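Local coordinates for protein A49R (PDB 4D5T) that inhibits host NF-kappa-B activation by engaging the host protein BTRC, which diminishes ubiquitination of NFKBIA and keeps p65/RELA in the cytoplasm, at residues M9-E12 / L13-S17; F53-T56 / V57-I61; D62-N65 / Y66-L70; I131-V134 / I135-I139. All blocks are in the same frame, centred on the assembly; numbering follows the deposited sequence. Where two conformers were deposited one is given.

Contact 1. Residues M9-E12 / L13-S17; sequences MHTE and LASIS
Thr11 O is gripped twice by one residue a turn further along: Ser15 N donates to it at 2.9 Å with an N-H...O angle of 157°, and Ser15 OG adds a second bond, also 2.9 Å. The two donors come to the carbonyl from opposite faces of its plane, each tilted from it. What brings the hydroxyl there is the first torsion of Ser15, which sets OG opposite its own carbonyl carbon (chi1 -60°) and hence back over the preceding turn. Within this pair OG also lies beside the methyl CG2 of Thr11, 4.0 Å away. The serine hydroxyl is thus folded onto the backbone although its residue is exposed.

The neighbouring carbonyls carry the regular i to i+4 ladder. Leu13 N bonds to Met9 O at 2.9 Å, and the CB of Leu13 rests 3.4 Å from the same Met9 O. On the next rung Ala14 N reaches His10 O at 3.1 Å, with the methyl CB of Ala14 close to that oxygen. Ile16 N takes Glu12 O, and the methyl branch CG2 of Ile16 also lies 3.4 Å from Glu12 O.

The His10 ring turns to helix 132-150, where ND1 is hydrogen-bonded to Arg147 NE. Leu13, buried, packs on Ile146 of that helix and on Ile60 of helix 49-61, while Asp8 OD1 accepts from Thr11 N in the first turn. The whole is the opening of an amphipathic alpha-helix, 9-23, in an all-helical Bcl-2-like fold, with a serine hydroxyl bonded back to the i-4 carbonyl on its exposed side.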
loop_
_atom_site.group_PDB
_atom_site.type_symbol
_atom_site.label_atom_id
_atom_site.label_comp_id
_atom_site.label_asym_id
_atom_site.label_seq_id
_atom_site.Cartn_x
_atom_site.Cartn_y
_atom_site.Cartn_z
ATOM N N MET A 9 0.939 16.351 8.331
ATOM C CA MET A 9 0.517 15.353 7.326
ATOM C C MET A 9 -0.396 15.855 6.187
ATOM O O MET A 9 -0.481 15.197 5.127
ATOM C CB MET A 9 -0.138 14.182 8.006
ATOM C CG MET A 9 0.817 13.430 8.910
ATOM S SD MET A 9 2.180 12.689 7.934
ATOM C CE MET A 9 2.700 11.412 9.017
ATOM N N HIS A 10 -1.066 17.002 6.367
ATOM C CA HIS A 10 -1.821 17.601 5.273
ATOM C C HIS A 10 -0.852 18.027 4.193
ATOM O O HIS A 10 -1.014 17.720 3.027
ATOM C CB HIS A 10 -2.611 18.824 5.720
ATOM C CG HIS A 10 -3.758 18.489 6.620
ATOM N ND1 HIS A 10 -4.970 18.017 6.135
ATOM C CD2 HIS A 10 -3.882 18.545 7.962
ATOM C CE1 HIS A 10 -5.794 17.818 7.148
ATOM N NE2 HIS A 10 -5.158 18.126 8.265
ATOM N N THR A 11 0.158 18.770 4.603
ATOM C CA THR A 11 1.234 19.147 3.695
ATOM C C THR A 11 1.926 17.953 3.096
ATOM O O THR A 11 2.201 17.953 1.907
ATOM C CB THR A 11 2.243 19.979 4.461
ATOM O OG1 THR A 11 1.581 21.149 4.910
ATOM C CG2 THR A 11 3.413 20.412 3.571
ATOM N N GLU A 12 2.207 16.937 3.905
ATOM C CA GLU A 12 2.935 15.770 3.420
ATOM C C GLU A 12 2.140 15.038 2.348
ATOM O O GLU A 12 2.664 14.693 1.302
ATOM C CB GLU A 12 3.260 14.782 4.508
ATOM C CG GLU A 12 4.243 13.708 4.021
ATOM C CD GLU A 12 5.617 14.258 3.610
ATOM O OE1 GLU A 12 6.012 15.286 4.139
ATOM O OE2 GLU A 12 6.317 13.643 2.787
ATOM N N LEU A 13 0.841 14.836 2.584
ATOM C CA LEU A 13 0.031 14.110 1.613
ATOM C C LEU A 13 -0.199 14.844 0.342
ATOM O O LEU A 13 -0.054 14.275 -0.751
ATOM C CB LEU A 13 -1.298 13.764 2.179
ATOM C CG LEU A 13 -1.325 12.491 2.950
ATOM C CD1 LEU A 13 -2.750 12.370 3.505
ATOM C CD2 LEU A 13 -1.013 11.258 2.115
ATOM N N ALA A 14 -0.444 16.123 0.432
ATOM C CA ALA A 14 -0.516 16.971 -0.730
ATOM C C ALA A 14 0.761 16.912 -1.542
ATOM O O ALA A 14 0.724 16.780 -2.765
ATOM C CB ALA A 14 -0.865 18.411 -0.349
ATOM N N SER A 15 1.901 17.073 -0.875
ATOM C CA SER A 15 3.161 17.154 -1.575
ATOM C C SER A 15 3.544 15.803 -2.209
ATOM O O SER A 15 4.057 15.776 -3.329
ATOM C CB SER A 15 4.280 17.631 -0.658
ATOM O OG SER A 15 3.997 18.901 -0.130
ATOM N N ILE A 16 3.397 14.708 -1.478
ATOM C CA ILE A 16 3.823 13.405 -2.021
ATOM C C ILE A 16 2.888 12.951 -3.167
ATOM O O ILE A 16 3.338 12.384 -4.165
ATOM C CB ILE A 16 4.013 12.343 -0.965
ATOM C CG1 ILE A 16 4.890 11.200 -1.506
ATOM C CG2 ILE A 16 2.715 11.817 -0.443
ATOM C CD1 ILE A 16 6.335 11.597 -1.772
ATOM N N SER A 17 1.599 13.253 -3.052
ATOM C CA SER A 17 0.658 12.919 -4.152
ATOM C C SER A 17 0.978 13.716 -5.432
ATOM O O SER A 17 0.954 13.140 -6.529
ATOM C CB SER A 17 -0.821 13.093 -3.740
ATOM O OG SER A 17 -1.132 14.410 -3.348
#

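Contact 2. Residues F53-T56 / V57-I61; sequences FLDT and VYTII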
loop_
_atom_site.group_PDB
_atom_site.type_symbol
_atom_site.label_atom_id
_atom_site.label_comp_id
_atom_site.label_asym_id
_atom_site.label_seq_id
_atom_site.Cartn_x
_atom_site.Cartn_y
_atom_site.Cartn_z
ATOM N N PHE A 53 4.270 7.574 -0.618
ATOM C CA PHE A 53 2.805 7.768 -0.407
ATOM C C PHE A 53 2.250 6.654 0.449
ATOM O O PHE A 53 1.593 6.917 1.485
ATOM C CB PHE A 53 2.067 7.912 -1.742
ATOM C CG PHE A 53 0.558 7.930 -1.625
ATOM C CD1 PHE A 53 -0.103 9.114 -1.350
ATOM C CD2 PHE A 53 -0.157 6.801 -1.861
ATOM C CE1 PHE A 53 -1.472 9.141 -1.206
ATOM C CE2 PHE A 53 -1.583 6.854 -1.832
ATOM C CZ PHE A 53 -2.201 8.019 -1.472
ATOM N N LEU A 54 2.514 5.410 0.057
ATOM C CA LEU A 54 1.975 4.276 0.834
ATOM C C LEU A 54 2.459 4.315 2.279
ATOM O O LEU A 54 1.704 4.007 3.231
ATOM C CB LEU A 54 2.385 2.964 0.168
ATOM C CG LEU A 54 1.735 2.667 -1.170
ATOM C CD1 LEU A 54 2.344 1.446 -1.824
ATOM C CD2 LEU A 54 0.237 2.399 -0.986
ATOM N N ASP A 55 3.747 4.610 2.477
ATOM C CA ASP A 55 4.342 4.638 3.803
ATOM C C ASP A 55 3.734 5.742 4.650
ATOM O O ASP A 55 3.404 5.529 5.800
ATOM C CB ASP A 55 5.871 4.831 3.665
ATOM C CG ASP A 55 6.590 4.841 4.992
ATOM O OD1 ASP A 55 6.734 3.776 5.565
ATOM O OD2 ASP A 55 6.980 5.911 5.455
ATOM N N THR A 56 3.546 6.911 4.047
ATOM C CA THR A 56 2.820 8.020 4.700
ATOM C C THR A 56 1.403 7.626 5.093
ATOM O O THR A 56 0.994 7.841 6.229
ATOM C CB THR A 56 2.891 9.271 3.857
ATOM O OG1 THR A 56 4.255 9.657 3.772
ATOM C CG2 THR A 56 2.103 10.410 4.493
ATOM N N VAL A 57 0.651 6.963 4.191
ATOM C CA VAL A 57 -0.685 6.584 4.507
ATOM C C VAL A 57 -0.701 5.545 5.608
ATOM O O VAL A 57 -1.508 5.624 6.589
ATOM C CB VAL A 57 -1.416 6.014 3.232
ATOM C CG1 VAL A 57 -2.789 5.411 3.561
ATOM C CG2 VAL A 57 -1.587 7.099 2.208
ATOM N N TYR A 58 0.183 4.557 5.503
ATOM C CA TYR A 58 0.296 3.523 6.552
ATOM C C TYR A 58 0.508 4.182 7.939
ATOM O O TYR A 58 -0.100 3.809 8.945
ATOM C CB TYR A 58 1.455 2.601 6.197
ATOM C CG TYR A 58 1.633 1.414 7.060
ATOM C CD1 TYR A 58 2.377 1.492 8.216
ATOM C CD2 TYR A 58 1.072 0.189 6.717
ATOM C CE1 TYR A 58 2.584 0.374 9.003
ATOM C CE2 TYR A 58 1.256 -0.940 7.510
ATOM C CZ TYR A 58 1.985 -0.824 8.650
ATOM O OH TYR A 58 2.196 -1.914 9.420
ATOM N N THR A 59 1.384 5.169 7.971
ATOM C CA THR A 59 1.762 5.879 9.212
ATOM C C THR A 59 0.570 6.687 9.737
ATOM O O THR A 59 0.312 6.695 10.931
ATOM C CB THR A 59 2.943 6.813 8.963
ATOM O OG1 THR A 59 4.066 6.019 8.636
ATOM C CG2 THR A 59 3.271 7.618 10.220
ATOM N N ILE A 60 -0.116 7.396 8.846
ATOM C CA ILE A 60 -1.328 8.139 9.225
ATOM C C ILE A 60 -2.439 7.271 9.832
ATOM O O ILE A 60 -3.019 7.617 10.869
ATOM C CB ILE A 60 -1.856 8.895 8.018
ATOM C CG1 ILE A 60 -0.874 10.021 7.722
ATOM C CG2 ILE A 60 -3.267 9.420 8.244
ATOM C CD1 ILE A 60 -1.133 10.657 6.399
ATOM N N ILE A 61 -2.692 6.132 9.228
ATOM C CA ILE A 61 -3.697 5.207 9.702
ATOM C C ILE A 61 -3.374 4.691 11.065
ATOM O O ILE A 61 -4.251 4.636 11.920
ATOM C CB ILE A 61 -3.927 4.073 8.683
ATOM C CG1 ILE A 61 -4.615 4.645 7.459
ATOM C CG2 ILE A 61 -4.735 2.946 9.298
ATOM C CD1 ILE A 61 -4.726 3.672 6.283
#
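Val57 and Phe53 meet one helical turn apart, and the valine can be traced outward from its CB. That atom lies 3.6 Å from Phe53 O, the same carbonyl that accepts the Val57 N-H at 2.9 Å. Of the two branches, CG2 is the one that touches: placed opposite the valine's carbonyl carbon and beside its N, it passes 3.3 Å from Phe53 O and ends over the phenyl ring. There it makes a CH-pi contact, 3.9 Å from the Phe53 ring centroid and only 14° off the ring normal. The methyl sits a little toward the rim, closest to CZ. Phe53 sends CG opposite its backbone N (chi1 172°), which swings the ring beneath this methyl.

A second pair lies further round the helix, where Ile60 CD1 packs against Thr56 CG2 at 3.8 Å. The hydroxyl of Thr56 serves another turn, bonding to Ser52 O. Thr59, by contrast, turns its OG1 back to Asp55 O at 3.0 Å, on the opposite face of that carbonyl from Thr59 N. Tyr58 OH lies beyond the helix and is hydrogen-bonded to Asn110 ND2 and to the carboxylate of Glu64.

Phe53 also packs on Ile139 and Ile16, and Val57 on Ile103, placing this helix among three others. The chemistry is therefore divided: apolar shape-fitting carries the inward faces, while the threonine hydroxyls are satisfied by carbonyls of their own helix.

Contact 3. Residues D62-N65 / Y66-L70; sequences DQEN and YQTEL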
loop_
_atom_site.group_PDB
_atom_site.type_symbol
_atom_site.label_atom_id
_atom_site.label_comp_id
_atom_site.label_asym_id
_atom_site.label_seq_id
_atom_site.Cartn_x
_atom_site.Cartn_y
_atom_site.Cartn_z
ATOM N N ASP A 62 -2.082 4.360 11.293
ATOM C CA ASP A 62 -1.537 4.092 12.584
ATOM C C ASP A 62 -2.237 2.957 13.317
ATOM O O ASP A 62 -2.538 3.087 14.506
ATOM C CB ASP A 62 -1.558 5.386 13.442
ATOM C CG ASP A 62 -0.762 5.278 14.734
ATOM O OD1 ASP A 62 0.269 4.578 14.783
ATOM O OD2 ASP A 62 -1.190 5.896 15.727
ATOM N N GLN A 63 -2.525 1.864 12.614
ATOM C CA GLN A 63 -3.251 0.753 13.228
ATOM C C GLN A 63 -2.455 -0.540 13.272
ATOM O O GLN A 63 -3.024 -1.608 13.434
ATOM C CB GLN A 63 -4.617 0.585 12.539
ATOM C CG GLN A 63 -5.517 1.847 12.865
ATOM C CD GLN A 63 -6.135 1.936 14.293
ATOM O OE1 GLN A 63 -5.697 1.304 15.285
ATOM N NE2 GLN A 63 -7.145 2.831 14.412
ATOM N N GLU A 64 -1.126 -0.432 13.181
ATOM C CA GLU A 64 -0.302 -1.613 13.086
ATOM C C GLU A 64 -0.507 -2.580 14.282
ATOM O O GLU A 64 -0.757 -3.772 14.060
ATOM C CB GLU A 64 1.157 -1.261 12.939
ATOM C CG GLU A 64 2.022 -2.510 12.911
ATOM C CD GLU A 64 3.476 -2.191 12.555
ATOM O OE1 GLU A 64 3.725 -1.768 11.446
ATOM O OE2 GLU A 64 4.378 -2.409 13.381
ATOM N N ASN A 65 -0.481 -2.080 15.518
ATOM C CA ASN A 65 -0.653 -2.991 16.687
ATOM C C ASN A 65 -2.041 -3.672 16.742
ATOM O O ASN A 65 -2.145 -4.892 16.972
ATOM C CB ASN A 65 -0.366 -2.283 18.003
ATOM C CG ASN A 65 1.098 -1.936 18.164
ATOM O OD1 ASN A 65 1.981 -2.531 17.517
ATOM N ND2 ASN A 65 1.368 -0.933 18.997
ATOM N N TYR A 66 -3.096 -2.890 16.541
ATOM C CA TYR A 66 -4.455 -3.449 16.496
ATOM C C TYR A 66 -4.588 -4.501 15.414
ATOM O O TYR A 66 -5.135 -5.561 15.647
ATOM C CB TYR A 66 -5.466 -2.334 16.218
ATOM C CG TYR A 66 -6.891 -2.810 15.953
ATOM C CD1 TYR A 66 -7.647 -3.370 16.960
ATOM C CD2 TYR A 66 -7.500 -2.608 14.694
ATOM C CE1 TYR A 66 -8.918 -3.819 16.720
ATOM C CE2 TYR A 66 -8.810 -2.987 14.451
ATOM C CZ TYR A 66 -9.511 -3.594 15.465
ATOM O OH TYR A 66 -10.824 -4.021 15.254
ATOM N N GLN A 67 -4.110 -4.209 14.209
ATOM C CA GLN A 67 -4.356 -5.132 13.078
ATOM C C GLN A 67 -3.554 -6.407 13.248
ATOM O O GLN A 67 -4.000 -7.451 12.802
ATOM C CB GLN A 67 -4.097 -4.468 11.717
ATOM C CG GLN A 67 -4.935 -3.223 11.424
ATOM C CD GLN A 67 -6.418 -3.487 11.165
ATOM O OE1 GLN A 67 -6.927 -4.575 11.367
ATOM N NE2 GLN A 67 -7.140 -2.445 10.891
ATOM N N THR A 68 -2.401 -6.308 13.888
ATOM C CA THR A 68 -1.567 -7.434 14.268
ATOM C C THR A 68 -2.270 -8.402 15.203
ATOM O O THR A 68 -2.220 -9.610 14.994
ATOM C CB THR A 68 -0.314 -6.921 15.026
ATOM O OG1 THR A 68 0.522 -6.199 14.123
ATOM C CG2 THR A 68 0.496 -8.047 15.683
ATOM N N GLU A 69 -2.906 -7.851 16.234
ATOM C CA GLU A 69 -3.714 -8.636 17.172
ATOM C C GLU A 69 -4.891 -9.263 16.419
ATOM O O GLU A 69 -5.157 -10.457 16.503
ATOM C CB GLU A 69 -4.254 -7.748 18.337
ATOM C CG GLU A 69 -3.330 -7.444 19.513
ATOM C CD GLU A 69 -2.510 -8.618 19.978
ATOM O OE1 GLU A 69 -3.060 -9.498 20.665
ATOM O OE2 GLU A 69 -1.305 -8.642 19.634
ATOM N N LEU A 70 -5.549 -8.471 15.595
ATOM C CA LEU A 70 -6.667 -8.998 14.814
ATOM C C LEU A 70 -6.227 -10.165 13.887
ATOM O O LEU A 70 -6.837 -11.252 13.885
ATOM C CB LEU A 70 -7.321 -7.881 13.989
ATOM C CG LEU A 70 -8.581 -8.208 13.200
ATOM C CD1 LEU A 70 -9.418 -6.958 12.927
ATOM C CD2 LEU A 70 -8.236 -8.818 11.855
HETATM O O HOH W 1 -2.886 0.016 16.636
#
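Gln63 and Tyr66 cross at a slant, the ring running off from the glutamine, whose amide plane is turned 59° from the plane of the tyrosine ring. Their closest side-chain approach is Gln63 OE1 to Tyr66 CB, 3.8 Å, at the root of the tyrosine rather than at its hydroxyl. The glutamine is bent at its second torsion (chi2 -75°), which curls the amide back toward the start of the helix. A water continues this approach: it accepts a hydrogen bond from Tyr66 N at 2.9 Å and donates a weak one to Gln63 OE1. Gln63 was modelled in two conformers, so its side-chain geometry holds for one of them and is doubtful for the other. The water gives the Tyr66 amide a partner where no earlier turn supplies a carbonyl.

That need is characteristic of a helix N-terminus. Gln63 holds the N-cap position of helix 64-72, directly after Asp62, whose positive phi ends the run of helix 49-61; the two helices are thus joined by a very short turn. The first i to i+4 bond runs from Gln67 N to Gln63 O at 2.9 Å, and Gln67 CG lies alongside, 4.0 Å from Gln63 CB.

Glu64 and Thr68 are arranged otherwise. Thr68 folds its hydroxyl back onto the helix, OG1 bonding to Glu64 O at 2.7 Å from well above the carbonyl plane, while Thr68 N reaches the same oxygen from the other face at 3.0 Å. The Glu64 chain extends away from this pair, toward Tyr58.

Contact 4. Residues I131-V134 / I135-I139; sequences IKQV and IRENI. With SO4 (sulfate ion), chain I.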
loop_
_atom_site.group_PDB
_atom_site.type_symbol
_atom_site.label_atom_id
_atom_site.label_comp_id
_atom_site.label_asym_id
_atom_site.label_seq_id
_atom_site.Cartn_x
_atom_site.Cartn_y
_atom_site.Cartn_z
ATOM N N ILE A 131 -1.233 -1.134 -12.667
ATOM C CA ILE A 131 -2.050 -0.127 -11.988
ATOM C C ILE A 131 -1.664 1.326 -12.252
ATOM O O ILE A 131 -2.122 2.239 -11.541
ATOM C CB ILE A 131 -2.148 -0.394 -10.450
ATOM C CG1 ILE A 131 -0.787 -0.309 -9.699
ATOM C CG2 ILE A 131 -2.810 -1.745 -10.177
ATOM C CD1 ILE A 131 -0.921 -0.297 -8.175
ATOM N N LYS A 132 -0.704 1.581 -13.117
ATOM C CA LYS A 132 -0.250 2.947 -13.338
ATOM C C LYS A 132 -1.448 3.913 -13.718
ATOM O O LYS A 132 -1.490 5.032 -13.232
ATOM C CB LYS A 132 0.896 3.017 -14.396
ATOM C CG LYS A 132 2.253 2.567 -13.839
ATOM C CD LYS A 132 3.397 2.453 -14.872
ATOM C CE LYS A 132 3.920 3.770 -15.327
ATOM N NZ LYS A 132 5.166 3.528 -16.112
ATOM N N GLN A 133 -2.383 3.493 -14.574
ATOM C CA GLN A 133 -3.491 4.376 -14.951
ATOM C C GLN A 133 -4.438 4.659 -13.812
ATOM O O GLN A 133 -4.893 5.780 -13.644
ATOM C CB GLN A 133 -4.263 3.810 -16.118
ATOM C CG GLN A 133 -5.535 4.586 -16.416
ATOM C CD GLN A 133 -5.301 6.009 -16.889
ATOM O OE1 GLN A 133 -4.201 6.389 -17.299
ATOM N NE2 GLN A 133 -6.365 6.820 -16.811
ATOM N N VAL A 134 -4.666 3.647 -12.980
ATOM C CA VAL A 134 -5.507 3.868 -11.834
ATOM C C VAL A 134 -4.795 4.825 -10.844
ATOM O O VAL A 134 -5.462 5.622 -10.206
ATOM C CB VAL A 134 -5.838 2.533 -11.151
ATOM C CG1 VAL A 134 -6.859 2.770 -10.101
ATOM C CG2 VAL A 134 -6.448 1.621 -12.173
ATOM N N ILE A 135 -3.481 4.752 -10.703
ATOM C CA ILE A 135 -2.771 5.720 -9.825
ATOM C C ILE A 135 -2.948 7.171 -10.437
ATOM O O ILE A 135 -3.333 8.072 -9.731
ATOM C CB ILE A 135 -1.292 5.347 -9.660
ATOM C CG1 ILE A 135 -1.163 3.995 -8.854
ATOM C CG2 ILE A 135 -0.446 6.380 -8.903
ATOM C CD1 ILE A 135 0.176 3.306 -8.871
ATOM N N ARG A 136 -2.663 7.313 -11.729
ATOM C CA ARG A 136 -2.687 8.612 -12.408
ATOM C C ARG A 136 -4.031 9.278 -12.243
ATOM O O ARG A 136 -4.121 10.470 -11.999
ATOM C CB ARG A 136 -2.719 8.432 -13.957
ATOM C CG ARG A 136 -1.431 8.383 -14.660
ATOM C CD ARG A 136 -1.508 8.281 -16.191
ATOM N NE ARG A 136 -0.350 7.489 -16.533
ATOM C CZ ARG A 136 -0.307 6.236 -16.967
ATOM N NH1 ARG A 136 -1.396 5.534 -17.277
ATOM N NH2 ARG A 136 0.897 5.684 -17.208
ATOM N N GLU A 137 -5.063 8.507 -12.511
ATOM C CA GLU A 137 -6.383 9.036 -12.561
ATOM C C GLU A 137 -6.928 9.452 -11.183
ATOM O O GLU A 137 -7.832 10.281 -11.112
ATOM C CB GLU A 137 -7.250 8.001 -13.279
ATOM C CG GLU A 137 -8.612 8.458 -13.749
ATOM C CD GLU A 137 -9.300 7.574 -14.781
ATOM O OE1 GLU A 137 -8.811 6.539 -15.338
ATOM O OE2 GLU A 137 -10.400 8.031 -15.106
ATOM N N ASN A 138 -6.451 8.811 -10.119
ATOM C CA ASN A 138 -7.093 8.921 -8.836
ATOM C C ASN A 138 -6.234 9.389 -7.642
ATOM O O ASN A 138 -6.790 9.672 -6.584
ATOM C CB ASN A 138 -7.698 7.549 -8.468
ATOM C CG ASN A 138 -8.760 7.100 -9.416
ATOM O OD1 ASN A 138 -9.840 7.707 -9.481
ATOM N ND2 ASN A 138 -8.413 6.121 -10.282
ATOM N N ILE A 139 -4.899 9.510 -7.760
ATOM C CA ILE A 139 -4.119 9.790 -6.551
ATOM C C ILE A 139 -4.383 11.129 -5.850
ATOM O O ILE A 139 -4.408 11.222 -4.608
ATOM C CB ILE A 139 -2.575 9.600 -6.737
ATOM C CG1 ILE A 139 -1.899 9.538 -5.334
ATOM C CG2 ILE A 139 -1.965 10.613 -7.666
ATOM C CD1 ILE A 139 -0.818 8.578 -5.196
HETATM S S SO4 I . 5.428 0.738 -18.589
HETATM O O1 SO4 I . 6.713 0.174 -18.090
HETATM O O2 SO4 I . 5.585 1.690 -19.697
HETATM O O3 SO4 I . 4.773 1.354 -17.464
HETATM O O4 SO4 I . 4.589 -0.373 -19.074
#
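The guanidinium of Arg136 lies with one face toward the Lys132 backbone carbonyl and one edge toward the amide of Gln133. At that edge Arg136 NH1 donates to Gln133 OE1 at 2.9 Å, on a lone pair in the amide plane; the oxygen is only 6° out of the guanidinium plane, although the two flat groups are turned 39° apart. The other end of the Gln133 amide is used as well: NE2 donates to Glu137 OE1 at 2.9 Å, reaching it from above the carboxylate plane. Gln133 thereby relays between arginine and glutamate; a bend at chi2 (65°) sets its amide between the two.

This relay lies along the exposed side of the first turns of helix 132-150, in the Bcl-2-like helical bundle. Arg136 NE is also salt-bridged to Glu25, and Lys132 NZ bonds to Ile27 O and to a sulfate, probably from the crystallisation liquor, through its O3 at 2.6 Å.

On the buried side, Ile131 CD1 meets Ile135 CD1 at 3.8 Å, and Ile135 packs on Val20 and Phe50. Asn138 turns its amide back to Val134 O, ND2 donating at 3.0 Å in the carbonyl plane, whereas the Asn138 N bond to that oxygen is weak.

Overall arrangement
Contacts 1, 2 and 4 each pack a buried side against the others, while contact 3 is a surface contact in which no touching residue is buried. Contact 2, on helix 49-61, is the most central: Ile60 CD1 meets Leu13 CD1 of contact 1 at 3.7 Å, and Phe53 CD2 meets Ile139 CD1 of contact 4 at 3.8 Å. Contact 3 follows it in sequence and is tied back through a probable Tyr58-Glu64 hydrogen bond. Hydroxyl-to-carbonyl bonds one turn back recur in contacts 1 to 3; contact 4 instead uses amide and charged groups. Contacts 3 and 4 lie about 28 Å apart between centres, on opposite sides of the chain centre.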